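Local coordinates for protein superoxide dismutase [Mn/Fe] (Aeropyrum pernix, PDB 3AK2) that catalyses the dismutation of superoxide to oxygen and hydrogen peroxide at a single active-site metal, and is cambialistic, working with manganese or iron, at residues Tyr14-Leu19 and Leu30-His35; Asn37-Gly42 and Ile77-Phe82; Glu20-Glu25 and Trp186-Asn191. All coordinates share one frame; numbering follows the deposited sequence.

Contact 1: Tyr14-Leu19 and Leu30-His35; sequences YNYNAL and LHHQKH. With MN (manganese (II) ion), chain E; EDO (1,2-ethanediol), chain I.
Tyr-16 reaches from the loop ahead of the first long helix of the alpha-hairpin domain, helix 25-54, and lays its hydroxyl against two consecutive residues of that helix, His-32 and Gln-33. The firm link is a hydrogen bond of 2.8 Å between Tyr-16 OH and His-32 ND1, in which either atom could be the donor. His-32 holds CG opposite its backbone N (chi1 -178°), which swings the ring edge out to the hydroxyl, in the imidazole plane; the two rings meet rim to rim with their planes 52° apart, so neither covers a face of the other. Beside this bond, Tyr-16 CE1 packs on His-32 CB at 3.7 Å. The extended Gln-33 side chain crosses the tyrosine at about a right angle, its CG 3.2 Å from Tyr-16 OH and its amide plane almost perpendicular to the phenol ring. The amide oxygen of Gln-33 is itself held by Lys-29, one turn earlier in the helix. The imidazole of His-32 is gripped at both nitrogens, since NE2 bonds to the carbonyl of Pro-10, which fixes the rotation of the ring.

One residue back, His-31 leaves the helix on a different side and binds manganese, together with His-79, Asp-165 and His-169. Farther along, His-35 bonds through NE2 to Tyr-172 OH of the second subunit. The wider pi-type turn at 31-35 lies in this part of the helix, and there the carbonyl oxygen of Leu-30 accepts from two backbone amides, Lys-34 N at 2.8 Å and His-35 N at 3.2 Å.

Contact 2: Asn37-Gly42 and Ile77-Phe82; sequences NTYVKG and IMHTIF. With MN (manganese (II) ion), chain E.
Two rings alone make this contact, and they make it without a hydrogen bond: Tyr-39 on helix 25-54 meets His-79 on helix 62-82 in a tight carbon-to-carbon approach, with Tyr-39 CE2 only 3.2 Å from His-79 CE1. The planes are inclined at 33° and the centroids lie 5.1 Å apart, a geometry that is neither a stack nor edge-to-face. The CD2-CE2 bond of the phenol does the touching; Tyr-39 CD2 is 3.7 Å from His-79 CE1.

The imidazole has little freedom to give way. Its NE2 binds manganese at 2.2 Å, while ND1 is hydrogen-bonded to the carbonyl oxygen of Gly-75, one turn back in its own helix. With CG anti to the carbonyl carbon (chi1 -71°), the His-79 ring is brought to Tyr-39 and the metal, where manganese and carbonyl hold it from its two nitrogens. Trp-130 meets the same imidazole edge-to-face, and Tyr-39 in turn has an edge-to-face partner in His-150.

A water 2.1 Å from the manganese joins His-79, His-31, Asp-165 and His-169 around the ion. Three histidines, one aspartate and a solvent ligand form the five-coordinate site characteristic of iron/manganese superoxide dismutases, to which each helix of the alpha-hairpin gives one histidine.

Contact 3: Glu20-Glu25 and Trp186-Asn191; sequences EPYIIE and WWNVVN
With CG anti to the carbonyl carbon (chi1 -55°), Tyr-22 lays its ring against Asn-188, and the main interaction is a CH-pi contact: Asn-188 CB sits 3.5 Å from the ring centroid, 10° off the normal. Beyond CB the amide passes out over the rim on the CE2 side, its plane tilted by 27°, with ND2, hydrogen-bonded to the carbonyl of Asn-185, 3.4 Å from Tyr-22 CE2. Pro-21, which follows a cis peptide bond, covers the opposite face with its CD, offset toward the rim.

Apolar packing continues inward. Val-189 CG1 touches Tyr-22 CD1 at 3.8 Å, and its CG2 makes a looser approach of 4.4 Å to Ile-23 CD1. With a serine in place of Tyr-22, Asn-188 CB and Val-189 CG1 would probably lose the ring they pack on, leaving a gap between the two loops.

No hydrogen bond crosses between the two loops; within the first, Glu-20 OE2 accepts from Glu-25 N at 3.0 Å, while Tyr-22 O bonds to Tyr-175 OH.

The contact joins the loop leading into helix 25-54 to the turn between helices 179-186 and 192-205, bringing the alpha-hairpin domain against the C-terminal domain; Trp-186 packs on strand 159-165.

Overall arrangement
Contacts 1 and 2 follow one another along the chain, lie about 13 Å apart between centres, and share helix 25-54; both belong to the alpha-hairpin domain. They converge on the manganese, with His-31 NE2 and His-79 NE2 3.1 Å apart as fellow ligands. Contact 3 ties that domain to the C-terminal one. Its segments alternate with those of contact 1, whose centre is about 12 Å away, and Glu-25 packs against Tyr-16 and Asn-17. Contact 2, its centre about 20 Å from that of contact 3, falls within the span between residues 25 and 186, yet Phe-82 touches Trp-186. Asp-165 and His-169 come from the C-terminal domain, so the metal site spans the domain junction.

Contact 1: Tyr14-Leu19 and Leu30-His35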
loop_
_atom_site.group_PDB
_atom_site.type_symbol
_atom_site.label_atom_id
_atom_site.label_comp_id
_atom_site.label_asym_id
_atom_site.label_seq_id
_atom_site.Cartn_x
_atom_site.Cartn_y
_atom_site.Cartn_z
ATOM N N TYR A 14 -19.116 -15.388 -23.246
ATOM C CA TYR A 14 -20.065 -14.731 -24.152
ATOM C C TYR A 14 -19.249 -13.848 -25.086
ATOM O O TYR A 14 -18.055 -13.628 -24.851
ATOM C CB TYR A 14 -21.071 -13.881 -23.355
ATOM C CG TYR A 14 -20.436 -13.235 -22.142
ATOM C CD1 TYR A 14 -19.559 -12.157 -22.282
ATOM C CD2 TYR A 14 -20.675 -13.727 -20.863
ATOM C CE1 TYR A 14 -18.945 -11.579 -21.177
ATOM C CE2 TYR A 14 -20.068 -13.153 -19.747
ATOM C CZ TYR A 14 -19.205 -12.083 -19.916
ATOM O OH TYR A 14 -18.591 -11.513 -18.823
ATOM N N ASN A 15 -19.879 -13.347 -26.145
ATOM C CA ASN A 15 -19.212 -12.446 -27.081
ATOM C C ASN A 15 -18.957 -11.066 -26.471
ATOM O O ASN A 15 -19.569 -10.703 -25.464
ATOM C CB ASN A 15 -20.020 -12.327 -28.380
ATOM C CG ASN A 15 -19.867 -13.544 -29.294
ATOM O OD1 ASN A 15 -20.607 -13.685 -30.275
ATOM N ND2 ASN A 15 -18.913 -14.413 -28.991
ATOM N N TYR A 16 -18.058 -10.299 -27.088
ATOM C CA TYR A 16 -17.675 -8.987 -26.560
ATOM C C TYR A 16 -18.836 -7.995 -26.440
ATOM O O TYR A 16 -18.830 -7.143 -25.552
ATOM C CB TYR A 16 -16.527 -8.375 -27.370
ATOM C CG TYR A 16 -15.200 -9.093 -27.214
ATOM C CD1 TYR A 16 -14.635 -9.295 -25.952
ATOM C CD2 TYR A 16 -14.500 -9.557 -28.326
ATOM C CE1 TYR A 16 -13.413 -9.952 -25.806
ATOM C CE2 TYR A 16 -13.274 -10.212 -28.188
ATOM C CZ TYR A 16 -12.739 -10.403 -26.926
ATOM O OH TYR A 16 -11.535 -11.053 -26.781
ATOM N N ASN A 17 -19.825 -8.097 -27.328
ATOM C CA ASN A 17 -20.977 -7.188 -27.289
ATOM C C ASN A 17 -22.168 -7.719 -26.483
ATOM O O ASN A 17 -23.234 -7.100 -26.459
ATOM C CB ASN A 17 -21.411 -6.790 -28.710
ATOM C CG ASN A 17 -22.052 -7.935 -29.483
ATOM O OD1 ASN A 17 -22.111 -9.075 -29.020
ATOM N ND2 ASN A 17 -22.540 -7.624 -30.678
ATOM N N ALA A 18 -21.977 -8.849 -25.809
ATOM C CA ALA A 18 -23.092 -9.548 -25.166
ATOM C C ALA A 18 -23.617 -8.889 -23.891
ATOM O O ALA A 18 -24.702 -9.235 -23.424
ATOM C CB ALA A 18 -22.727 -10.995 -24.898
ATOM N N LEU A 19 -22.859 -7.946 -23.334
ATOM C CA LEU A 19 -23.278 -7.270 -22.103
ATOM C C LEU A 19 -23.863 -5.881 -22.342
ATOM O O LEU A 19 -24.149 -5.138 -21.398
ATOM C CB LEU A 19 -22.130 -7.215 -21.087
ATOM C CG LEU A 19 -21.527 -8.556 -20.653
ATOM C CD1 LEU A 19 -20.578 -8.342 -19.486
ATOM C CD2 LEU A 19 -22.581 -9.601 -20.289
ATOM N N LEU A 30 -11.113 -4.602 -25.169
ATOM C CA LEU A 30 -9.853 -4.108 -24.613
ATOM C C LEU A 30 -9.567 -4.740 -23.260
ATOM O O LEU A 30 -8.432 -5.090 -22.954
ATOM C CB LEU A 30 -9.885 -2.587 -24.458
ATOM C CG LEU A 30 -9.910 -1.742 -25.731
ATOM C CD1 LEU A 30 -10.279 -0.312 -25.384
ATOM C CD2 LEU A 30 -8.561 -1.785 -26.437
ATOM N N HIS A 31 -10.607 -4.880 -22.451
ATOM C CA HIS A 31 -10.455 -5.360 -21.088
ATOM C C HIS A 31 -9.893 -6.778 -21.077
ATOM O O HIS A 31 -9.009 -7.112 -20.282
ATOM C CB HIS A 31 -11.805 -5.326 -20.388
ATOM C CG HIS A 31 -11.711 -5.302 -18.897
ATOM N ND1 HIS A 31 -12.817 -5.155 -18.087
ATOM C CD2 HIS A 31 -10.644 -5.390 -18.068
ATOM C CE1 HIS A 31 -12.436 -5.170 -16.822
ATOM N NE2 HIS A 31 -11.121 -5.302 -16.784
ATOM N N HIS A 32 -10.409 -7.595 -21.985
ATOM C CA HIS A 32 -10.027 -8.987 -22.093
ATOM C C HIS A 32 -8.691 -9.137 -22.814
ATOM O O HIS A 32 -7.759 -9.755 -22.289
ATOM C CB HIS A 32 -11.131 -9.738 -22.838
ATOM C CG HIS A 32 -10.889 -11.204 -22.983
ATOM N ND1 HIS A 32 -10.843 -11.831 -24.210
ATOM C CD2 HIS A 32 -10.692 -12.173 -22.057
ATOM C CE1 HIS A 32 -10.628 -13.121 -24.033
ATOM N NE2 HIS A 32 -10.533 -13.355 -22.737
ATOM N N GLN A 33 -8.606 -8.558 -24.011
ATOM C CA GLN A 33 -7.458 -8.756 -24.899
ATOM C C GLN A 33 -6.208 -8.006 -24.475
ATOM O O GLN A 33 -5.093 -8.458 -24.743
ATOM C CB GLN A 33 -7.809 -8.375 -26.343
ATOM C CG GLN A 33 -8.900 -9.241 -26.952
ATOM C CD GLN A 33 -9.125 -8.987 -28.435
ATOM O OE1 GLN A 33 -9.765 -9.791 -29.116
ATOM N NE2 GLN A 33 -8.613 -7.870 -28.938
ATOM N N LYS A 34 -6.387 -6.855 -23.834
ATOM C CA LYS A 34 -5.245 -6.048 -23.427
ATOM C C LYS A 34 -4.950 -6.222 -21.944
ATOM O O LYS A 34 -3.884 -6.712 -21.576
ATOM C CB LYS A 34 -5.448 -4.573 -23.802
ATOM C CG LYS A 34 -5.661 -4.324 -25.301
ATOM C CD LYS A 34 -4.421 -4.693 -26.116
ATOM C CE LYS A 34 -4.523 -4.219 -27.560
ATOM N NZ LYS A 34 -5.397 -5.101 -28.374
ATOM N N HIS A 35 -5.904 -5.865 -21.095
ATOM C CA HIS A 35 -5.646 -5.859 -19.656
ATOM C C HIS A 35 -5.504 -7.255 -19.053
ATOM O O HIS A 35 -4.476 -7.568 -18.456
ATOM C CB HIS A 35 -6.685 -5.018 -18.918
ATOM C CG HIS A 35 -6.692 -3.587 -19.348
ATOM N ND1 HIS A 35 -5.720 -2.693 -18.956
ATOM C CD2 HIS A 35 -7.523 -2.903 -20.168
ATOM C CE1 HIS A 35 -5.963 -1.514 -19.501
ATOM N NE2 HIS A 35 -7.050 -1.615 -20.243
HETATM MN MN MN E . -9.838 -4.925 -15.048
HETATM C C1 EDO I . -2.682 -3.400 -21.337
HETATM O O1 EDO I . -1.892 -2.750 -22.341
HETATM C C2 EDO I . -1.991 -3.245 -19.984
HETATM O O2 EDO I . -2.956 -3.394 -18.935
HETATM O O HOH W 1 -8.870 -4.510 -13.207
#

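Contact 2: Asn37-Gly42 and Ile77-Phe82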
loop_
_atom_site.group_PDB
_atom_site.type_symbol
_atom_site.label_atom_id
_atom_site.label_comp_id
_atom_site.label_asym_id
_atom_site.label_seq_id
_atom_site.Cartn_x
_atom_site.Cartn_y
_atom_site.Cartn_z
ATOM N N ASN A 37 -5.019 -10.110 -20.502
ATOM C CA ASN A 37 -3.866 -10.751 -21.141
ATOM C C ASN A 37 -2.538 -10.314 -20.528
ATOM O O ASN A 37 -1.637 -11.130 -20.317
ATOM C CB ASN A 37 -3.855 -10.481 -22.647
ATOM C CG ASN A 37 -2.993 -11.470 -23.412
ATOM O OD1 ASN A 37 -3.009 -12.670 -23.136
ATOM N ND2 ASN A 37 -2.237 -10.970 -24.380
ATOM N N THR A 38 -2.425 -9.024 -20.232
ATOM C CA THR A 38 -1.211 -8.474 -19.640
ATOM C C THR A 38 -0.920 -9.093 -18.270
ATOM O O THR A 38 0.233 -9.382 -17.952
ATOM C CB THR A 38 -1.280 -6.934 -19.578
ATOM O OG1 THR A 38 -1.231 -6.412 -20.910
ATOM C CG2 THR A 38 -0.125 -6.346 -18.778
ATOM N N TYR A 39 -1.960 -9.311 -17.468
ATOM C CA TYR A 39 -1.752 -9.922 -16.152
ATOM C C TYR A 39 -1.312 -11.375 -16.272
ATOM O O TYR A 39 -0.425 -11.828 -15.544
ATOM C CB TYR A 39 -2.989 -9.791 -15.260
ATOM C CG TYR A 39 -3.547 -8.389 -15.205
ATOM C CD1 TYR A 39 -2.722 -7.292 -14.954
ATOM C CD2 TYR A 39 -4.905 -8.160 -15.403
ATOM C CE1 TYR A 39 -3.241 -6.001 -14.917
ATOM C CE2 TYR A 39 -5.429 -6.885 -15.369
ATOM C CZ TYR A 39 -4.601 -5.813 -15.128
ATOM O OH TYR A 39 -5.147 -4.550 -15.085
ATOM N N VAL A 40 -1.908 -12.105 -17.210
ATOM C CA VAL A 40 -1.486 -13.476 -17.470
ATOM C C VAL A 40 0.001 -13.504 -17.826
ATOM O O VAL A 40 0.777 -14.254 -17.230
ATOM C CB VAL A 40 -2.323 -14.126 -18.596
ATOM C CG1 VAL A 40 -1.785 -15.514 -18.946
ATOM C CG2 VAL A 40 -3.790 -14.204 -18.189
ATOM N N LYS A 41 0.398 -12.671 -18.786
ATOM C CA LYS A 41 1.801 -12.594 -19.194
ATOM C C LYS A 41 2.711 -12.192 -18.032
ATOM O O LYS A 41 3.793 -12.753 -17.871
ATOM C CB LYS A 41 1.979 -11.601 -20.343
ATOM C CG LYS A 41 1.264 -11.977 -21.635
ATOM C CD LYS A 41 1.467 -10.913 -22.720
ATOM C CE LYS A 41 0.952 -9.528 -22.332
ATOM N NZ LYS A 41 -0.440 -9.268 -22.792
ATOM N N GLY A 42 2.273 -11.220 -17.234
ATOM C CA GLY A 42 3.058 -10.746 -16.101
ATOM C C GLY A 42 3.272 -11.807 -15.040
ATOM O O GLY A 42 4.348 -11.889 -14.444
ATOM N N ILE A 77 -6.480 -13.961 -11.492
ATOM C CA ILE A 77 -7.582 -14.657 -10.833
ATOM C C ILE A 77 -8.830 -13.781 -10.670
ATOM O O ILE A 77 -9.946 -14.260 -10.846
ATOM C CB ILE A 77 -7.152 -15.327 -9.515
ATOM C CG1 ILE A 77 -8.192 -16.382 -9.118
ATOM C CG2 ILE A 77 -6.869 -14.292 -8.414
ATOM C CD1 ILE A 77 -7.768 -17.259 -7.974
ATOM N N MET A 78 -8.644 -12.497 -10.367
ATOM C CA MET A 78 -9.788 -11.603 -10.200
ATOM C C MET A 78 -10.582 -11.459 -11.496
ATOM O O MET A 78 -11.811 -11.511 -11.473
ATOM C CB MET A 78 -9.375 -10.232 -9.648
ATOM C CG MET A 78 -8.745 -10.265 -8.252
ATOM S SD MET A 78 -9.860 -10.817 -6.940
ATOM C CE MET A 78 -10.915 -9.368 -6.759
ATOM N N HIS A 79 -9.897 -11.305 -12.630
ATOM C CA HIS A 79 -10.610 -11.230 -13.915
ATOM C C HIS A 79 -11.240 -12.566 -14.296
ATOM O O HIS A 79 -12.319 -12.600 -14.885
ATOM C CB HIS A 79 -9.707 -10.701 -15.033
ATOM C CG HIS A 79 -9.382 -9.247 -14.900
ATOM N ND1 HIS A 79 -8.385 -8.786 -14.066
ATOM C CD2 HIS A 79 -9.930 -8.148 -15.473
ATOM C CE1 HIS A 79 -8.333 -7.467 -14.133
ATOM N NE2 HIS A 79 -9.259 -7.054 -14.980
ATOM N N THR A 80 -10.571 -13.660 -13.948
ATOM C CA THR A 80 -11.091 -15.004 -14.196
ATOM C C THR A 80 -12.434 -15.228 -13.495
ATOM O O THR A 80 -13.307 -15.907 -14.036
ATOM C CB THR A 80 -10.050 -16.067 -13.780
ATOM O OG1 THR A 80 -8.911 -15.969 -14.643
ATOM C CG2 THR A 80 -10.615 -17.488 -13.850
ATOM N N ILE A 81 -12.603 -14.643 -12.312
ATOM C CA ILE A 81 -13.880 -14.702 -11.599
ATOM C C ILE A 81 -14.871 -13.681 -12.180
ATOM O O ILE A 81 -16.057 -13.981 -12.353
ATOM C CB ILE A 81 -13.679 -14.480 -10.081
ATOM C CG1 ILE A 81 -12.756 -15.562 -9.506
ATOM C CG2 ILE A 81 -15.024 -14.451 -9.353
ATOM C CD1 ILE A 81 -12.280 -15.290 -8.090
ATOM N N PHE A 82 -14.369 -12.489 -12.506
ATOM C CA PHE A 82 -15.183 -11.382 -13.019
ATOM C C PHE A 82 -16.027 -11.746 -14.249
ATOM O O PHE A 82 -17.222 -11.438 -14.292
ATOM C CB PHE A 82 -14.271 -10.184 -13.314
ATOM C CG PHE A 82 -14.990 -8.931 -13.752
ATOM C CD1 PHE A 82 -15.968 -8.346 -12.958
ATOM C CD2 PHE A 82 -14.645 -8.311 -14.954
ATOM C CE1 PHE A 82 -16.616 -7.174 -13.369
ATOM C CE2 PHE A 82 -15.275 -7.138 -15.368
ATOM C CZ PHE A 82 -16.265 -6.571 -14.576
HETATM MN MN MN E . -9.838 -4.925 -15.048
HETATM O O HOH W 1 -8.870 -4.510 -13.207
#

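Contact 3: Glu20-Glu25 and Trp186-Asn191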
loop_
_atom_site.group_PDB
_atom_site.type_symbol
_atom_site.label_atom_id
_atom_site.label_comp_id
_atom_site.label_asym_id
_atom_site.label_seq_id
_atom_site.Cartn_x
_atom_site.Cartn_y
_atom_site.Cartn_z
ATOM N N GLU A 20 -24.046 -5.541 -23.616
ATOM C CA GLU A 20 -24.699 -4.293 -23.989
ATOM C C GLU A 20 -26.171 -4.330 -23.578
ATOM O O GLU A 20 -26.780 -5.400 -23.563
ATOM C CB GLU A 20 -24.535 -4.028 -25.487
ATOM C CG GLU A 20 -23.072 -3.858 -25.878
ATOM C CD GLU A 20 -22.861 -3.209 -27.227
ATOM O OE1 GLU A 20 -23.767 -3.283 -28.089
ATOM O OE2 GLU A 20 -21.771 -2.625 -27.423
ATOM N N PRO A 21 -26.744 -3.165 -23.231
ATOM C CA PRO A 21 -26.143 -1.830 -23.270
ATOM C C PRO A 21 -25.323 -1.452 -22.029
ATOM O O PRO A 21 -24.775 -0.356 -21.974
ATOM C CB PRO A 21 -27.367 -0.921 -23.371
ATOM C CG PRO A 21 -28.404 -1.636 -22.588
ATOM C CD PRO A 21 -28.147 -3.113 -22.776
ATOM N N TYR A 22 -25.241 -2.355 -21.056
ATOM C CA TYR A 22 -24.668 -2.037 -19.743
ATOM C C TYR A 22 -23.152 -1.876 -19.735
ATOM O O TYR A 22 -22.626 -0.998 -19.052
ATOM C CB TYR A 22 -25.149 -3.051 -18.705
ATOM C CG TYR A 22 -26.656 -3.115 -18.689
ATOM C CD1 TYR A 22 -27.338 -4.212 -19.218
ATOM C CD2 TYR A 22 -27.402 -2.044 -18.202
ATOM C CE1 TYR A 22 -28.736 -4.248 -19.228
ATOM C CE2 TYR A 22 -28.788 -2.068 -18.210
ATOM C CZ TYR A 22 -29.447 -3.170 -18.719
ATOM O OH TYR A 22 -30.826 -3.179 -18.715
ATOM N N ILE A 23 -22.458 -2.714 -20.500
ATOM C CA ILE A 23 -21.024 -2.545 -20.721
ATOM C C ILE A 23 -20.762 -2.708 -22.213
ATOM O O ILE A 23 -21.048 -3.761 -22.781
ATOM C CB ILE A 23 -20.166 -3.543 -19.900
ATOM C CG1 ILE A 23 -20.574 -3.527 -18.422
ATOM C CG2 ILE A 23 -18.689 -3.201 -20.048
ATOM C CD1 ILE A 23 -19.933 -4.620 -17.576
ATOM N N ILE A 24 -20.222 -1.665 -22.840
ATOM C CA ILE A 24 -20.061 -1.645 -24.300
ATOM C C ILE A 24 -18.994 -2.610 -24.816
ATOM O O ILE A 24 -18.046 -2.968 -24.097
ATOM C CB ILE A 24 -19.793 -0.217 -24.863
ATOM C CG1 ILE A 24 -18.556 0.416 -24.213
ATOM C CG2 ILE A 24 -21.036 0.670 -24.719
ATOM C CD1 ILE A 24 -18.063 1.680 -24.909
ATOM N N GLU A 25 -19.158 -3.014 -26.073
ATOM C CA GLU A 25 -18.266 -3.962 -26.730
ATOM C C GLU A 25 -16.797 -3.549 -26.673
ATOM O O GLU A 25 -15.934 -4.393 -26.423
ATOM C CB GLU A 25 -18.698 -4.172 -28.187
ATOM C CG GLU A 25 -17.858 -5.180 -28.965
ATOM C CD GLU A 25 -18.311 -5.342 -30.406
ATOM O OE1 GLU A 25 -18.585 -4.318 -31.066
ATOM O OE2 GLU A 25 -18.379 -6.496 -30.880
ATOM N N TRP A 186 -24.170 -2.247 -13.624
ATOM C CA TRP A 186 -23.543 -3.568 -13.560
ATOM C C TRP A 186 -24.461 -4.641 -12.966
ATOM O O TRP A 186 -24.402 -5.804 -13.367
ATOM C CB TRP A 186 -22.223 -3.469 -12.788
ATOM C CG TRP A 186 -21.576 -4.772 -12.415
ATOM C CD1 TRP A 186 -20.742 -5.528 -13.189
ATOM C CD2 TRP A 186 -21.686 -5.447 -11.159
ATOM N NE1 TRP A 186 -20.333 -6.640 -12.491
ATOM C CE2 TRP A 186 -20.897 -6.616 -11.243
ATOM C CE3 TRP A 186 -22.377 -5.179 -9.970
ATOM C CZ2 TRP A 186 -20.780 -7.516 -10.179
ATOM C CZ3 TRP A 186 -22.260 -6.073 -8.915
ATOM C CH2 TRP A 186 -21.463 -7.227 -9.027
ATOM N N TRP A 187 -25.330 -4.249 -12.036
ATOM C CA TRP A 187 -26.280 -5.192 -11.442
ATOM C C TRP A 187 -27.142 -5.907 -12.480
ATOM O O TRP A 187 -27.559 -7.042 -12.266
ATOM C CB TRP A 187 -27.169 -4.493 -10.414
ATOM C CG TRP A 187 -26.406 -4.055 -9.214
ATOM C CD1 TRP A 187 -25.974 -2.792 -8.933
ATOM C CD2 TRP A 187 -25.950 -4.884 -8.141
ATOM N NE1 TRP A 187 -25.283 -2.780 -7.744
ATOM C CE2 TRP A 187 -25.258 -4.051 -7.235
ATOM C CE3 TRP A 187 -26.066 -6.252 -7.853
ATOM C CZ2 TRP A 187 -24.677 -4.542 -6.061
ATOM C CZ3 TRP A 187 -25.490 -6.738 -6.684
ATOM C CH2 TRP A 187 -24.808 -5.881 -5.801
ATOM N N ASN A 188 -27.379 -5.247 -13.611
ATOM C CA ASN A 188 -28.215 -5.809 -14.671
ATOM C C ASN A 188 -27.577 -6.954 -15.450
ATOM O O ASN A 188 -28.250 -7.621 -16.241
ATOM C CB ASN A 188 -28.664 -4.702 -15.620
ATOM C CG ASN A 188 -29.526 -3.675 -14.933
ATOM O OD1 ASN A 188 -30.626 -3.981 -14.473
ATOM N ND2 ASN A 188 -29.030 -2.447 -14.847
ATOM N N VAL A 189 -26.284 -7.189 -15.220
ATOM C CA VAL A 189 -25.582 -8.299 -15.873
ATOM C C VAL A 189 -24.977 -9.324 -14.899
ATOM O O VAL A 189 -24.266 -10.233 -15.320
ATOM C CB VAL A 189 -24.497 -7.810 -16.888
ATOM C CG1 VAL A 189 -25.128 -6.999 -18.021
ATOM C CG2 VAL A 189 -23.393 -7.011 -16.188
ATOM N N VAL A 190 -25.272 -9.194 -13.607
ATOM C CA VAL A 190 -24.760 -10.152 -12.620
ATOM C C VAL A 190 -25.337 -11.544 -12.869
ATOM O O VAL A 190 -26.553 -11.713 -12.983
ATOM C CB VAL A 190 -25.041 -9.714 -11.164
ATOM C CG1 VAL A 190 -24.673 -10.824 -10.180
ATOM C CG2 VAL A 190 -24.277 -8.446 -10.840
ATOM N N ASN A 191 -24.450 -12.527 -12.965
ATOM C CA ASN A 191 -24.826 -13.914 -13.183
ATOM C C ASN A 191 -24.999 -14.632 -11.848
ATOM O O ASN A 191 -24.065 -15.255 -11.334
ATOM C CB ASN A 191 -23.757 -14.597 -14.040
ATOM C CG ASN A 191 -24.119 -16.017 -14.423
ATOM O OD1 ASN A 191 -25.204 -16.514 -14.108
ATOM N ND2 ASN A 191 -23.205 -16.682 -15.118
#